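Local coordinates for protein 2-Keto-3-deoxy-(6-phospho-)gluconate aldolase (Thermoproteus tenax, PDB 2R91) that belongs to the aldolases of the dihydrodipicolinate synthetase family and folds as a TIM barrel, with four chains in the assembly, at residues 1-5 / 186-192; 179-183 / 220-224; 199-203 / 246-251; 226-230 / 280-284. All coordinates share one frame; numbering follows the deposited sequence.

From the N terminus, contact 1 opens on the first barrel strand and closes at residues 186-192, with 180 residues between its segments, where the last strand begins, so it seals the barrel. Contact 2 opens inside that loop, at 179-183, and closes beyond it on helix 217-237; the two cross and adjoin along the chain. Contact 3 opens within the loop of contact 2 and closes on helix 239-251, crossing contact 2 in turn. Contact 4 starts on helix 217-237, crosses contact 3 and ends near the C terminus, in series with contacts 1 and 2. No contact nests within another. Contact 4 touches contacts 2 and 3, so these three join helices 182-187 and 202-213 to the helices that follow.

Contact 1: residues 1-5 / 186-192; sequences MEIVA and FAVRLDG
M1 runs out straight through CG and bends at its last torsion (chi3 -69°), which turns CE toward F186 while SD stays at the edge of the ring, 5.2 Å from its centroid. This is a Met-aromatic contact. CE approaches the ring obliquely, 3.8 Å from F186 CD1, and the two side chains slide past each other in opposite directions. SD also lies 3.3 Å from L190 O, beside the turn that leaves the helix through R189 in a Schellman motif. I3 CG1 meets the ring edge further round, at F186 CZ, 4.0 Å away, the two side chains crossing at about a right angle. Between the backbones, E2 N donates to D191 O at 3.0 Å with a nearly straight N-H (169°). E2 pairs in parallel with G192, the junction of the first and last strands that closes the TIM barrel. E2 O approaches G192 CA to 3.1 Å. The E2 carboxylate is held by Y175 and by a salt bridge to R66. The directional backbone bond thus belongs to a strand pairing that E2 and V4 continue with V193, and the thioether and aromatic ring add mainly apolar and sulfur-aromatic contact beside it.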
loop_
_atom_site.group_PDB
_atom_site.type_symbol
_atom_site.label_atom_id
_atom_site.label_comp_id
_atom_site.label_asym_id
_atom_site.label_seq_id
_atom_site.Cartn_x
_atom_site.Cartn_y
_atom_site.Cartn_z
ATOM N N MET A 1 -4.360 -29.533 -17.770
ATOM C CA MET A 1 -3.766 -28.432 -16.931
ATOM C C MET A 1 -2.777 -29.030 -15.940
ATOM O O MET A 1 -2.997 -30.118 -15.401
ATOM C CB MET A 1 -4.872 -27.637 -16.204
ATOM C CG MET A 1 -5.820 -26.902 -17.177
ATOM S SD MET A 1 -7.184 -26.082 -16.309
ATOM C CE MET A 1 -8.122 -27.488 -15.748
ATOM N N GLU A 2 -1.666 -28.321 -15.738
ATOM C CA GLU A 2 -0.510 -28.842 -15.019
ATOM C C GLU A 2 -0.454 -28.460 -13.550
ATOM O O GLU A 2 -0.844 -27.371 -13.172
ATOM C CB GLU A 2 0.780 -28.372 -15.713
ATOM C CG GLU A 2 0.942 -29.047 -17.096
ATOM C CD GLU A 2 1.920 -28.321 -18.005
ATOM O OE1 GLU A 2 2.340 -27.197 -17.675
ATOM O OE2 GLU A 2 2.285 -28.886 -19.048
ATOM N N ILE A 3 0.045 -29.383 -12.751
ATOM C CA ILE A 3 0.435 -29.104 -11.392
ATOM C C ILE A 3 1.958 -28.932 -11.422
ATOM O O ILE A 3 2.703 -29.879 -11.756
ATOM C CB ILE A 3 0.022 -30.240 -10.467
ATOM C CG1 ILE A 3 -1.522 -30.295 -10.414
ATOM C CG2 ILE A 3 0.624 -30.009 -9.043
ATOM C CD1 ILE A 3 -2.150 -31.520 -9.717
ATOM N N VAL A 4 2.408 -27.722 -11.119
ATOM C CA VAL A 4 3.849 -27.442 -11.119
ATOM C C VAL A 4 4.274 -27.240 -9.676
ATOM O O VAL A 4 3.672 -26.448 -8.944
ATOM C CB VAL A 4 4.171 -26.167 -11.935
ATOM C CG1 VAL A 4 5.708 -25.894 -11.979
ATOM C CG2 VAL A 4 3.571 -26.201 -13.333
ATOM N N ALA A 5 5.284 -27.967 -9.227
ATOM C CA ALA A 5 5.749 -27.793 -7.863
ATOM C C ALA A 5 6.939 -26.826 -7.786
ATOM O O ALA A 5 7.986 -27.108 -8.359
ATOM C CB ALA A 5 6.129 -29.125 -7.275
ATOM N N PHE A 186 -7.882 -23.739 -11.970
ATOM C CA PHE A 186 -8.420 -24.820 -12.822
ATOM C C PHE A 186 -9.805 -24.473 -13.389
ATOM O O PHE A 186 -10.104 -24.712 -14.578
ATOM C CB PHE A 186 -8.445 -26.123 -12.051
ATOM C CG PHE A 186 -7.058 -26.663 -11.717
ATOM C CD1 PHE A 186 -6.054 -26.716 -12.691
ATOM C CD2 PHE A 186 -6.780 -27.137 -10.445
ATOM C CE1 PHE A 186 -4.763 -27.230 -12.367
ATOM C CE2 PHE A 186 -5.515 -27.645 -10.114
ATOM C CZ PHE A 186 -4.517 -27.693 -11.089
ATOM N N ALA A 187 -10.641 -23.887 -12.537
ATOM C CA ALA A 187 -11.999 -23.459 -12.949
ATOM C C ALA A 187 -11.999 -22.480 -14.123
ATOM O O ALA A 187 -12.872 -22.532 -15.021
ATOM C CB ALA A 187 -12.711 -22.857 -11.757
ATOM N N VAL A 188 -11.029 -21.573 -14.149
ATOM C CA VAL A 188 -10.989 -20.610 -15.241
ATOM C C VAL A 188 -10.085 -21.094 -16.373
ATOM O O VAL A 188 -9.886 -20.380 -17.362
ATOM C CB VAL A 188 -10.600 -19.159 -14.802
ATOM C CG1 VAL A 188 -11.597 -18.594 -13.774
ATOM C CG2 VAL A 188 -9.126 -19.087 -14.284
ATOM N N ARG A 189 -9.575 -22.310 -16.241
ATOM C CA ARG A 189 -8.681 -22.903 -17.252
ATOM C C ARG A 189 -7.427 -22.077 -17.565
ATOM O O ARG A 189 -7.109 -21.782 -18.736
ATOM C CB ARG A 189 -9.442 -23.297 -18.553
ATOM C CG ARG A 189 -10.622 -24.207 -18.251
ATOM C CD ARG A 189 -11.088 -25.014 -19.455
ATOM N NE ARG A 189 -12.102 -25.987 -19.036
ATOM C CZ ARG A 189 -12.973 -26.587 -19.859
ATOM N NH1 ARG A 189 -12.958 -26.319 -21.171
ATOM N NH2 ARG A 189 -13.856 -27.455 -19.368
ATOM N N LEU A 190 -6.720 -21.692 -16.506
ATOM C CA LEU A 190 -5.328 -21.282 -16.665
ATOM C C LEU A 190 -4.596 -22.533 -17.157
ATOM O O LEU A 190 -5.146 -23.633 -17.116
ATOM C CB LEU A 190 -4.755 -20.801 -15.327
ATOM C CG LEU A 190 -5.326 -19.463 -14.818
ATOM C CD1 LEU A 190 -4.509 -19.064 -13.613
ATOM C CD2 LEU A 190 -5.237 -18.393 -15.919
ATOM N N ASP A 191 -3.345 -22.390 -17.598
ATOM C CA ASP A 191 -2.613 -23.572 -18.030
ATOM C C ASP A 191 -2.219 -24.464 -16.866
ATOM O O ASP A 191 -1.850 -25.608 -17.055
ATOM C CB ASP A 191 -1.412 -23.140 -18.830
ATOM C CG ASP A 191 -1.829 -22.454 -20.080
ATOM O OD1 ASP A 191 -2.227 -23.167 -21.014
ATOM O OD2 ASP A 191 -1.847 -21.217 -20.107
ATOM N N GLY A 192 -2.275 -23.932 -15.646
ATOM C CA GLY A 192 -1.932 -24.737 -14.503
ATOM C C GLY A 192 -1.729 -23.893 -13.263
ATOM O O GLY A 192 -2.033 -22.669 -13.235
#

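Contact 2: residues 179-183 / 220-224; sequences DSLVF and ARSLQ
Aromatic and apolar contacts run between F183 and the turn of helix carrying A220 and R221. With its CG placed opposite the backbone N (chi1 158°), F183 lays one ring face against that helix. R221 N stands 4.1 Å above the plane, over the centre of the F183 ring, and A220 C lies above it toward the rim. A220 CB meets F183 CD1 at 3.7 Å, and R221 CB comes equally near F183 CE2, also 3.7 Å. R221 then runs alongside F183 in the same direction, its guanidinium 80° from the ring plane; its NH1 makes weak hydrogen bonds to V188 O and R189 O of a second subunit. In the TIM barrel, helix 182-187 links the last two strands, and here it packs on helix 217-237, which follows the barrel's final helix 202-213; I208 and V212 of that helix also touch F183. Polar contact centres on Q224, whose chain bends at chi2 (68°) and carries the amide to the start of helix 182-187. Q224 CD lies 3.6 Å from D179 O and 3.7 Å from S180 O, with the backbone N atoms of V182 and F183 close by. Its aliphatic part adds Q224 CB to F183 CB at 3.8 Å.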
loop_
_atom_site.group_PDB
_atom_site.type_symbol
_atom_site.label_atom_id
_atom_site.label_comp_id
_atom_site.label_asym_id
_atom_site.label_seq_id
_atom_site.Cartn_x
_atom_site.Cartn_y
_atom_site.Cartn_z
ATOM N N ASP A 179 -1.573 -20.492 -3.381
ATOM C CA ASP A 179 -2.241 -21.703 -2.855
ATOM C C ASP A 179 -3.761 -21.504 -2.679
ATOM O O ASP A 179 -4.541 -22.457 -2.770
ATOM C CB ASP A 179 -1.657 -22.065 -1.510
ATOM C CG ASP A 179 -0.256 -22.668 -1.630
ATOM O OD1 ASP A 179 -0.130 -23.788 -2.136
ATOM O OD2 ASP A 179 0.691 -21.991 -1.246
ATOM N N SER A 180 -4.164 -20.263 -2.415
ATOM C CA SER A 180 -5.595 -19.981 -2.196
ATOM C C SER A 180 -6.384 -19.966 -3.502
ATOM O O SER A 180 -7.628 -19.882 -3.481
ATOM C CB SER A 180 -5.717 -18.639 -1.493
ATOM O OG SER A 180 -5.411 -17.636 -2.451
ATOM N N LEU A 181 -5.691 -20.030 -4.642
ATOM C CA LEU A 181 -6.332 -19.964 -5.971
ATOM C C LEU A 181 -6.191 -21.226 -6.850
ATOM O O LEU A 181 -6.409 -21.164 -8.068
ATOM C CB LEU A 181 -5.873 -18.722 -6.765
ATOM C CG LEU A 181 -6.276 -17.350 -6.210
ATOM C CD1 LEU A 181 -5.588 -16.194 -6.954
ATOM C CD2 LEU A 181 -7.843 -17.216 -6.260
ATOM N N VAL A 182 -5.832 -22.361 -6.261
ATOM C CA VAL A 182 -5.694 -23.601 -7.052
ATOM C C VAL A 182 -7.011 -24.008 -7.732
ATOM O O VAL A 182 -7.090 -24.213 -8.943
ATOM C CB VAL A 182 -5.159 -24.750 -6.185
ATOM C CG1 VAL A 182 -5.233 -26.086 -6.938
ATOM C CG2 VAL A 182 -3.662 -24.449 -5.761
ATOM N N PHE A 183 -8.046 -24.140 -6.914
ATOM C CA PHE A 183 -9.396 -24.381 -7.413
ATOM C C PHE A 183 -9.776 -23.377 -8.501
ATOM O O PHE A 183 -10.084 -23.760 -9.633
ATOM C CB PHE A 183 -10.356 -24.384 -6.203
ATOM C CG PHE A 183 -11.789 -24.106 -6.534
ATOM C CD1 PHE A 183 -12.425 -24.760 -7.584
ATOM C CD2 PHE A 183 -12.525 -23.236 -5.728
ATOM C CE1 PHE A 183 -13.789 -24.501 -7.877
ATOM C CE2 PHE A 183 -13.888 -22.978 -6.002
ATOM C CZ PHE A 183 -14.511 -23.605 -7.044
ATOM N N ALA A 220 -14.250 -29.688 -5.170
ATOM C CA ALA A 220 -13.045 -28.864 -5.442
ATOM C C ALA A 220 -12.940 -27.724 -4.439
ATOM O O ALA A 220 -11.877 -27.477 -3.853
ATOM C CB ALA A 220 -13.101 -28.278 -6.847
ATOM N N ARG A 221 -14.058 -27.006 -4.255
ATOM C CA ARG A 221 -14.087 -25.912 -3.308
ATOM C C ARG A 221 -13.857 -26.378 -1.872
ATOM O O ARG A 221 -13.155 -25.736 -1.101
ATOM C CB ARG A 221 -15.425 -25.163 -3.398
ATOM C CG ARG A 221 -15.453 -23.881 -2.580
ATOM C CD ARG A 221 -16.635 -23.017 -3.036
ATOM N NE ARG A 221 -17.904 -23.666 -2.723
ATOM C CZ ARG A 221 -19.025 -23.501 -3.429
ATOM N NH1 ARG A 221 -19.054 -22.710 -4.498
ATOM N NH2 ARG A 221 -20.130 -24.110 -3.047
ATOM N N SER A 222 -14.457 -27.498 -1.499
ATOM C CA SER A 222 -14.243 -28.047 -0.178
ATOM C C SER A 222 -12.774 -28.437 0.089
ATOM O O SER A 222 -12.242 -28.167 1.168
ATOM C CB SER A 222 -15.121 -29.275 0.030
ATOM O OG SER A 222 -14.818 -29.833 1.303
ATOM N N LEU A 223 -12.149 -29.104 -0.879
ATOM C CA LEU A 223 -10.718 -29.431 -0.794
ATOM C C LEU A 223 -9.884 -28.147 -0.673
ATOM O O LEU A 223 -8.989 -28.073 0.148
ATOM C CB LEU A 223 -10.277 -30.229 -2.035
ATOM C CG LEU A 223 -10.863 -31.648 -2.128
ATOM C CD1 LEU A 223 -10.436 -32.301 -3.414
ATOM C CD2 LEU A 223 -10.438 -32.480 -0.919
ATOM N N GLN A 224 -10.190 -27.155 -1.501
ATOM C CA GLN A 224 -9.546 -25.836 -1.388
ATOM C C GLN A 224 -9.609 -25.224 0.011
ATOM O O GLN A 224 -8.610 -24.678 0.535
ATOM C CB GLN A 224 -10.122 -24.862 -2.411
ATOM C CG GLN A 224 -9.465 -23.445 -2.345
ATOM C CD GLN A 224 -8.011 -23.478 -2.808
ATOM O OE1 GLN A 224 -7.071 -23.348 -2.009
ATOM N NE2 GLN A 224 -7.828 -23.662 -4.081
#

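Contact 3: residues 199-203 / 246-251; sequences NYLPE and LVEIFQ
Y200 and V247 bring their CA atoms to 4.2 Å where the turn before helix 202-213, with L201 at the N-cap position, meets the final turns of helix 239-251. Helix 202-213 follows the last strand of the TIM barrel, and helix 239-251 belongs to the helices that follow the barrel in the chain, so the contact joins barrel and extension. Y200 CG sits between the backbone N and the carbonyl carbon (chi1 49°), a torsion that lays the ring alongside L246, both side chains pointing the same way. L246 CB touches Y200 CG at 3.6 Å, and L246 CD1 makes a CH-pi contact over the same ring, 3.7 Å from its centroid. A second CH-pi contact puts L201 CD1 almost squarely over F250, 3.8 Å from the ring centroid, while CG2 of I249 lies over the opposite face. The Y200 hydroxyl reaches on to Y239.

Polar contact is gathered on the bent side chain of Q251. Its NE2 donates to Y200 O at 2.7 Å, nearly straight, although the donor stands 50° out of the carbonyl plane. NE2 also donates to E203, by a bent bond to OE1 at 3.1 Å and a straighter one to OE2 at 3.3 Å, each oxygen using its syn lone pair. Three acceptors around one nitrogen, with K31 and N27 donating to Q251 OE1, hold the amide's rotation. One residue before Y200, N199 O is buried without a polar partner and has V247 CG2 3.7 Å away.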
loop_
_atom_site.group_PDB
_atom_site.type_symbol
_atom_site.label_atom_id
_atom_site.label_comp_id
_atom_site.label_asym_id
_atom_site.label_seq_id
_atom_site.Cartn_x
_atom_site.Cartn_y
_atom_site.Cartn_z
ATOM N N ASN A 199 4.342 -29.359 -2.732
ATOM C CA ASN A 199 5.368 -30.037 -1.950
ATOM C C ASN A 199 4.809 -31.034 -0.950
ATOM O O ASN A 199 5.349 -32.119 -0.795
ATOM C CB ASN A 199 6.252 -29.047 -1.188
ATOM C CG ASN A 199 7.209 -28.336 -2.100
ATOM O OD1 ASN A 199 8.215 -28.919 -2.518
ATOM N ND2 ASN A 199 6.878 -27.100 -2.467
ATOM N N TYR A 200 3.772 -30.625 -0.210
ATOM C CA TYR A 200 3.310 -31.437 0.924
ATOM C C TYR A 200 1.999 -32.164 0.687
ATOM O O TYR A 200 1.759 -33.175 1.329
ATOM C CB TYR A 200 3.255 -30.616 2.222
ATOM C CG TYR A 200 2.549 -29.260 2.138
ATOM C CD1 TYR A 200 1.177 -29.144 2.367
ATOM C CD2 TYR A 200 3.279 -28.084 1.921
ATOM C CE1 TYR A 200 0.541 -27.880 2.326
ATOM C CE2 TYR A 200 2.666 -26.836 1.879
ATOM C CZ TYR A 200 1.292 -26.743 2.101
ATOM O OH TYR A 200 0.682 -25.505 2.056
ATOM N N LEU A 201 1.161 -31.657 -0.217
ATOM C CA LEU A 201 -0.124 -32.298 -0.528
ATOM C C LEU A 201 -0.439 -32.324 -2.012
ATOM O O LEU A 201 -1.510 -31.871 -2.447
ATOM C CB LEU A 201 -1.298 -31.633 0.265
ATOM C CG LEU A 201 -1.354 -32.079 1.716
ATOM C CD1 LEU A 201 -2.224 -31.123 2.579
ATOM C CD2 LEU A 201 -1.854 -33.539 1.791
ATOM N N PRO A 202 0.485 -32.896 -2.821
ATOM C CA PRO A 202 0.230 -32.975 -4.258
ATOM C C PRO A 202 -1.066 -33.741 -4.539
ATOM O O PRO A 202 -1.756 -33.427 -5.496
ATOM C CB PRO A 202 1.457 -33.785 -4.789
ATOM C CG PRO A 202 2.004 -34.523 -3.581
ATOM C CD PRO A 202 1.782 -33.499 -2.450
ATOM N N GLU A 203 -1.369 -34.753 -3.725
ATOM C CA GLU A 203 -2.570 -35.561 -3.970
ATOM C C GLU A 203 -3.839 -34.737 -3.751
ATOM O O GLU A 203 -4.847 -35.002 -4.361
ATOM C CB GLU A 203 -2.590 -36.839 -3.129
ATOM C CG GLU A 203 -2.537 -36.666 -1.596
ATOM C CD GLU A 203 -1.097 -36.568 -1.025
ATOM O OE1 GLU A 203 -0.357 -35.672 -1.402
ATOM O OE2 GLU A 203 -0.704 -37.405 -0.190
ATOM N N LEU A 246 5.537 -29.454 6.959
ATOM C CA LEU A 246 4.325 -29.964 6.312
ATOM C C LEU A 246 4.620 -31.175 5.400
ATOM O O LEU A 246 3.850 -32.144 5.360
ATOM C CB LEU A 246 3.591 -28.861 5.538
ATOM C CG LEU A 246 3.011 -27.722 6.401
ATOM C CD1 LEU A 246 2.415 -26.645 5.517
ATOM C CD2 LEU A 246 1.937 -28.266 7.401
ATOM N N VAL A 247 5.718 -31.119 4.646
ATOM C CA VAL A 247 6.140 -32.313 3.892
ATOM C C VAL A 247 6.343 -33.516 4.822
ATOM O O VAL A 247 5.846 -34.613 4.544
ATOM C CB VAL A 247 7.446 -32.065 3.079
ATOM C CG1 VAL A 247 7.916 -33.374 2.332
ATOM C CG2 VAL A 247 7.237 -30.920 2.095
ATOM N N GLU A 248 7.073 -33.335 5.920
ATOM C CA GLU A 248 7.279 -34.465 6.845
ATOM C C GLU A 248 5.933 -34.979 7.373
ATOM O O GLU A 248 5.652 -36.186 7.361
ATOM C CB GLU A 248 8.199 -34.064 8.011
ATOM C CG GLU A 248 9.516 -33.498 7.500
ATOM C CD GLU A 248 10.715 -33.742 8.398
ATOM O OE1 GLU A 248 10.556 -34.324 9.518
ATOM O OE2 GLU A 248 11.829 -33.351 7.958
ATOM N N ILE A 249 5.097 -34.048 7.834
ATOM C CA ILE A 249 3.766 -34.408 8.360
ATOM C C ILE A 249 2.907 -35.215 7.387
ATOM O O ILE A 249 2.407 -36.290 7.727
ATOM C CB ILE A 249 2.978 -33.156 8.794
ATOM C CG1 ILE A 249 3.628 -32.537 10.038
ATOM C CG2 ILE A 249 1.481 -33.520 9.073
ATOM C CD1 ILE A 249 3.114 -31.099 10.369
ATOM N N PHE A 250 2.736 -34.713 6.173
ATOM C CA PHE A 250 1.799 -35.318 5.257
ATOM C C PHE A 250 2.391 -36.418 4.366
ATOM O O PHE A 250 1.644 -37.280 3.862
ATOM C CB PHE A 250 1.163 -34.250 4.381
ATOM C CG PHE A 250 0.190 -33.351 5.117
ATOM C CD1 PHE A 250 -1.072 -33.820 5.490
ATOM C CD2 PHE A 250 0.520 -32.049 5.408
ATOM C CE1 PHE A 250 -1.982 -32.981 6.163
ATOM C CE2 PHE A 250 -0.385 -31.211 6.079
ATOM C CZ PHE A 250 -1.615 -31.681 6.462
ATOM N N GLN A 251 3.704 -36.355 4.124
ATOM C CA GLN A 251 4.357 -37.316 3.206
ATOM C C GLN A 251 5.215 -38.352 3.943
ATOM O O GLN A 251 5.557 -39.378 3.379
ATOM C CB GLN A 251 5.204 -36.587 2.135
ATOM C CG GLN A 251 4.407 -35.658 1.233
ATOM C CD GLN A 251 3.267 -36.388 0.545
ATOM O OE1 GLN A 251 3.464 -37.487 -0.008
ATOM N NE2 GLN A 251 2.052 -35.795 0.584
#

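Contact 4: residues 226-230 / 280-284; sequences LLDEI and AKSQL
In the helical extension of this TIM barrel, L226 and I230, one turn apart on helix 217-237, receive A280 from helix 278-282 near the C terminus. The helices come close: the CA atoms of L226 and A280 are 6.3 Å apart, an approach at which A280 CB meets both L226 and I230. L226 CG lies opposite the backbone N (chi1 -158°), and chi2 (67°) spreads the two methyls toward the other segment. CD1 of L226 reaches A280 CB at 4.0 Å, and its CD2 lies 3.7 Å from A280 O. Beyond A280 the partners are Q283 and L284, which cross L226 obliquely; both are poorly ordered, and their closest approaches to L226 are doubtful.

On the outer side, E229 OE1 accepts a hydrogen bond of 2.7 Å from a water. That water also lies near Q283 NE2, a bridge that must be read with caution because of the disorder and an unusually short second leg. R167 of a second subunit packs on D228 and E229. On the inner side, I230 also touches L201, L246 and F250, and K281 NZ makes a probable hydrogen bond to I249 O, so the C-terminal helix is held to helix 239-251 as well. Against A280, I230 presents one branch lengthwise: its CG1 and CD1 lie 3.7 Å and 3.9 Å from A280 CB.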
loop_
_atom_site.group_PDB
_atom_site.type_symbol
_atom_site.label_atom_id
_atom_site.label_comp_id
_atom_site.label_asym_id
_atom_site.label_seq_id
_atom_site.Cartn_x
_atom_site.Cartn_y
_atom_site.Cartn_z
ATOM N N LEU A 226 -10.068 -26.758 2.862
ATOM C CA LEU A 226 -9.219 -27.567 3.736
ATOM C C LEU A 226 -7.741 -27.169 3.607
ATOM O O LEU A 226 -7.027 -27.035 4.597
ATOM C CB LEU A 226 -9.380 -29.038 3.379
ATOM C CG LEU A 226 -9.001 -29.999 4.483
ATOM C CD1 LEU A 226 -10.035 -29.858 5.700
ATOM C CD2 LEU A 226 -8.971 -31.408 3.934
ATOM N N LEU A 227 -7.289 -27.003 2.373
ATOM C CA LEU A 227 -5.927 -26.502 2.104
ATOM C C LEU A 227 -5.681 -25.123 2.725
ATOM O O LEU A 227 -4.634 -24.893 3.357
ATOM C CB LEU A 227 -5.688 -26.425 0.586
ATOM C CG LEU A 227 -4.325 -25.806 0.157
ATOM C CD1 LEU A 227 -3.144 -26.570 0.807
ATOM C CD2 LEU A 227 -4.187 -25.755 -1.369
ATOM N N ASP A 228 -6.635 -24.199 2.547
ATOM C CA ASP A 228 -6.535 -22.855 3.150
ATOM C C ASP A 228 -6.302 -22.899 4.669
ATOM O O ASP A 228 -5.492 -22.144 5.209
ATOM C CB ASP A 228 -7.791 -22.022 2.822
ATOM C CG ASP A 228 -7.934 -21.755 1.342
ATOM O OD1 ASP A 228 -6.899 -21.812 0.625
ATOM O OD2 ASP A 228 -9.065 -21.453 0.898
ATOM N N GLU A 229 -6.996 -23.805 5.360
ATOM C CA GLU A 229 -6.853 -23.927 6.812
ATOM C C GLU A 229 -5.444 -24.357 7.170
ATOM O O GLU A 229 -4.877 -23.910 8.155
ATOM C CB GLU A 229 -7.794 -24.993 7.346
ATOM C CG GLU A 229 -9.273 -24.636 7.227
ATOM C CD GLU A 229 -10.200 -25.769 7.725
ATOM O OE1 GLU A 229 -9.722 -26.698 8.467
ATOM O OE2 GLU A 229 -11.405 -25.710 7.362
ATOM N N ILE A 230 -4.892 -25.251 6.357
ATOM C CA ILE A 230 -3.527 -25.758 6.596
ATOM C C ILE A 230 -2.516 -24.648 6.346
ATOM O O ILE A 230 -1.649 -24.391 7.170
ATOM C CB ILE A 230 -3.250 -27.009 5.711
ATOM C CG1 ILE A 230 -4.072 -28.212 6.220
ATOM C CG2 ILE A 230 -1.732 -27.347 5.709
ATOM C CD1 ILE A 230 -4.226 -29.366 5.187
ATOM N N ALA A 280 -7.458 -31.231 10.065
ATOM C CA ALA A 280 -7.551 -31.157 8.603
ATOM C C ALA A 280 -6.994 -32.416 7.968
ATOM O O ALA A 280 -7.528 -32.916 6.984
ATOM C CB ALA A 280 -6.831 -29.916 8.059
ATOM N N LYS A 281 -5.927 -32.945 8.546
ATOM C CA LYS A 281 -5.313 -34.152 8.028
ATOM C C LYS A 281 -6.266 -35.347 8.053
ATOM O O LYS A 281 -6.359 -36.104 7.073
ATOM C CB LYS A 281 -4.066 -34.497 8.827
ATOM C CG LYS A 281 -3.360 -35.699 8.298
ATOM C CD LYS A 281 -1.965 -35.815 8.856
ATOM C CE LYS A 281 -1.354 -37.156 8.483
ATOM N NZ LYS A 281 -0.152 -37.485 9.330
ATOM N N SER A 282 -6.953 -35.529 9.185
ATOM C CA SER A 282 -7.873 -36.653 9.351
ATOM C C SER A 282 -9.037 -36.565 8.359
ATOM O O SER A 282 -9.529 -37.586 7.889
ATOM C CB SER A 282 -8.378 -36.738 10.795
ATOM O OG SER A 282 -9.287 -35.690 11.091
ATOM N N GLN A 283 -9.444 -35.343 8.025
ATOM C CA GLN A 283 -10.530 -35.101 7.070
ATOM C C GLN A 283 -10.174 -35.425 5.616
ATOM O O GLN A 283 -11.009 -35.233 4.717
ATOM C CB GLN A 283 -11.003 -33.645 7.144
ATOM C CG GLN A 283 -11.824 -33.285 8.371
ATOM C CD GLN A 283 -12.100 -31.784 8.463
ATOM O OE1 GLN A 283 -13.254 -31.355 8.609
ATOM N NE2 GLN A 283 -11.041 -30.976 8.375
ATOM N N LEU A 284 -8.957 -35.911 5.377
ATOM C CA LEU A 284 -8.466 -36.074 4.008
ATOM C C LEU A 284 -8.677 -37.467 3.421
ATOM O O LEU A 284 -8.083 -38.449 3.885
ATOM C CB LEU A 284 -6.998 -35.645 3.892
ATOM C CG LEU A 284 -6.806 -34.142 3.699
ATOM C CD1 LEU A 284 -5.342 -33.774 3.655
ATOM C CD2 LEU A 284 -7.511 -33.699 2.431
HETATM O O HOH W 1 -10.843 -28.845 9.734
#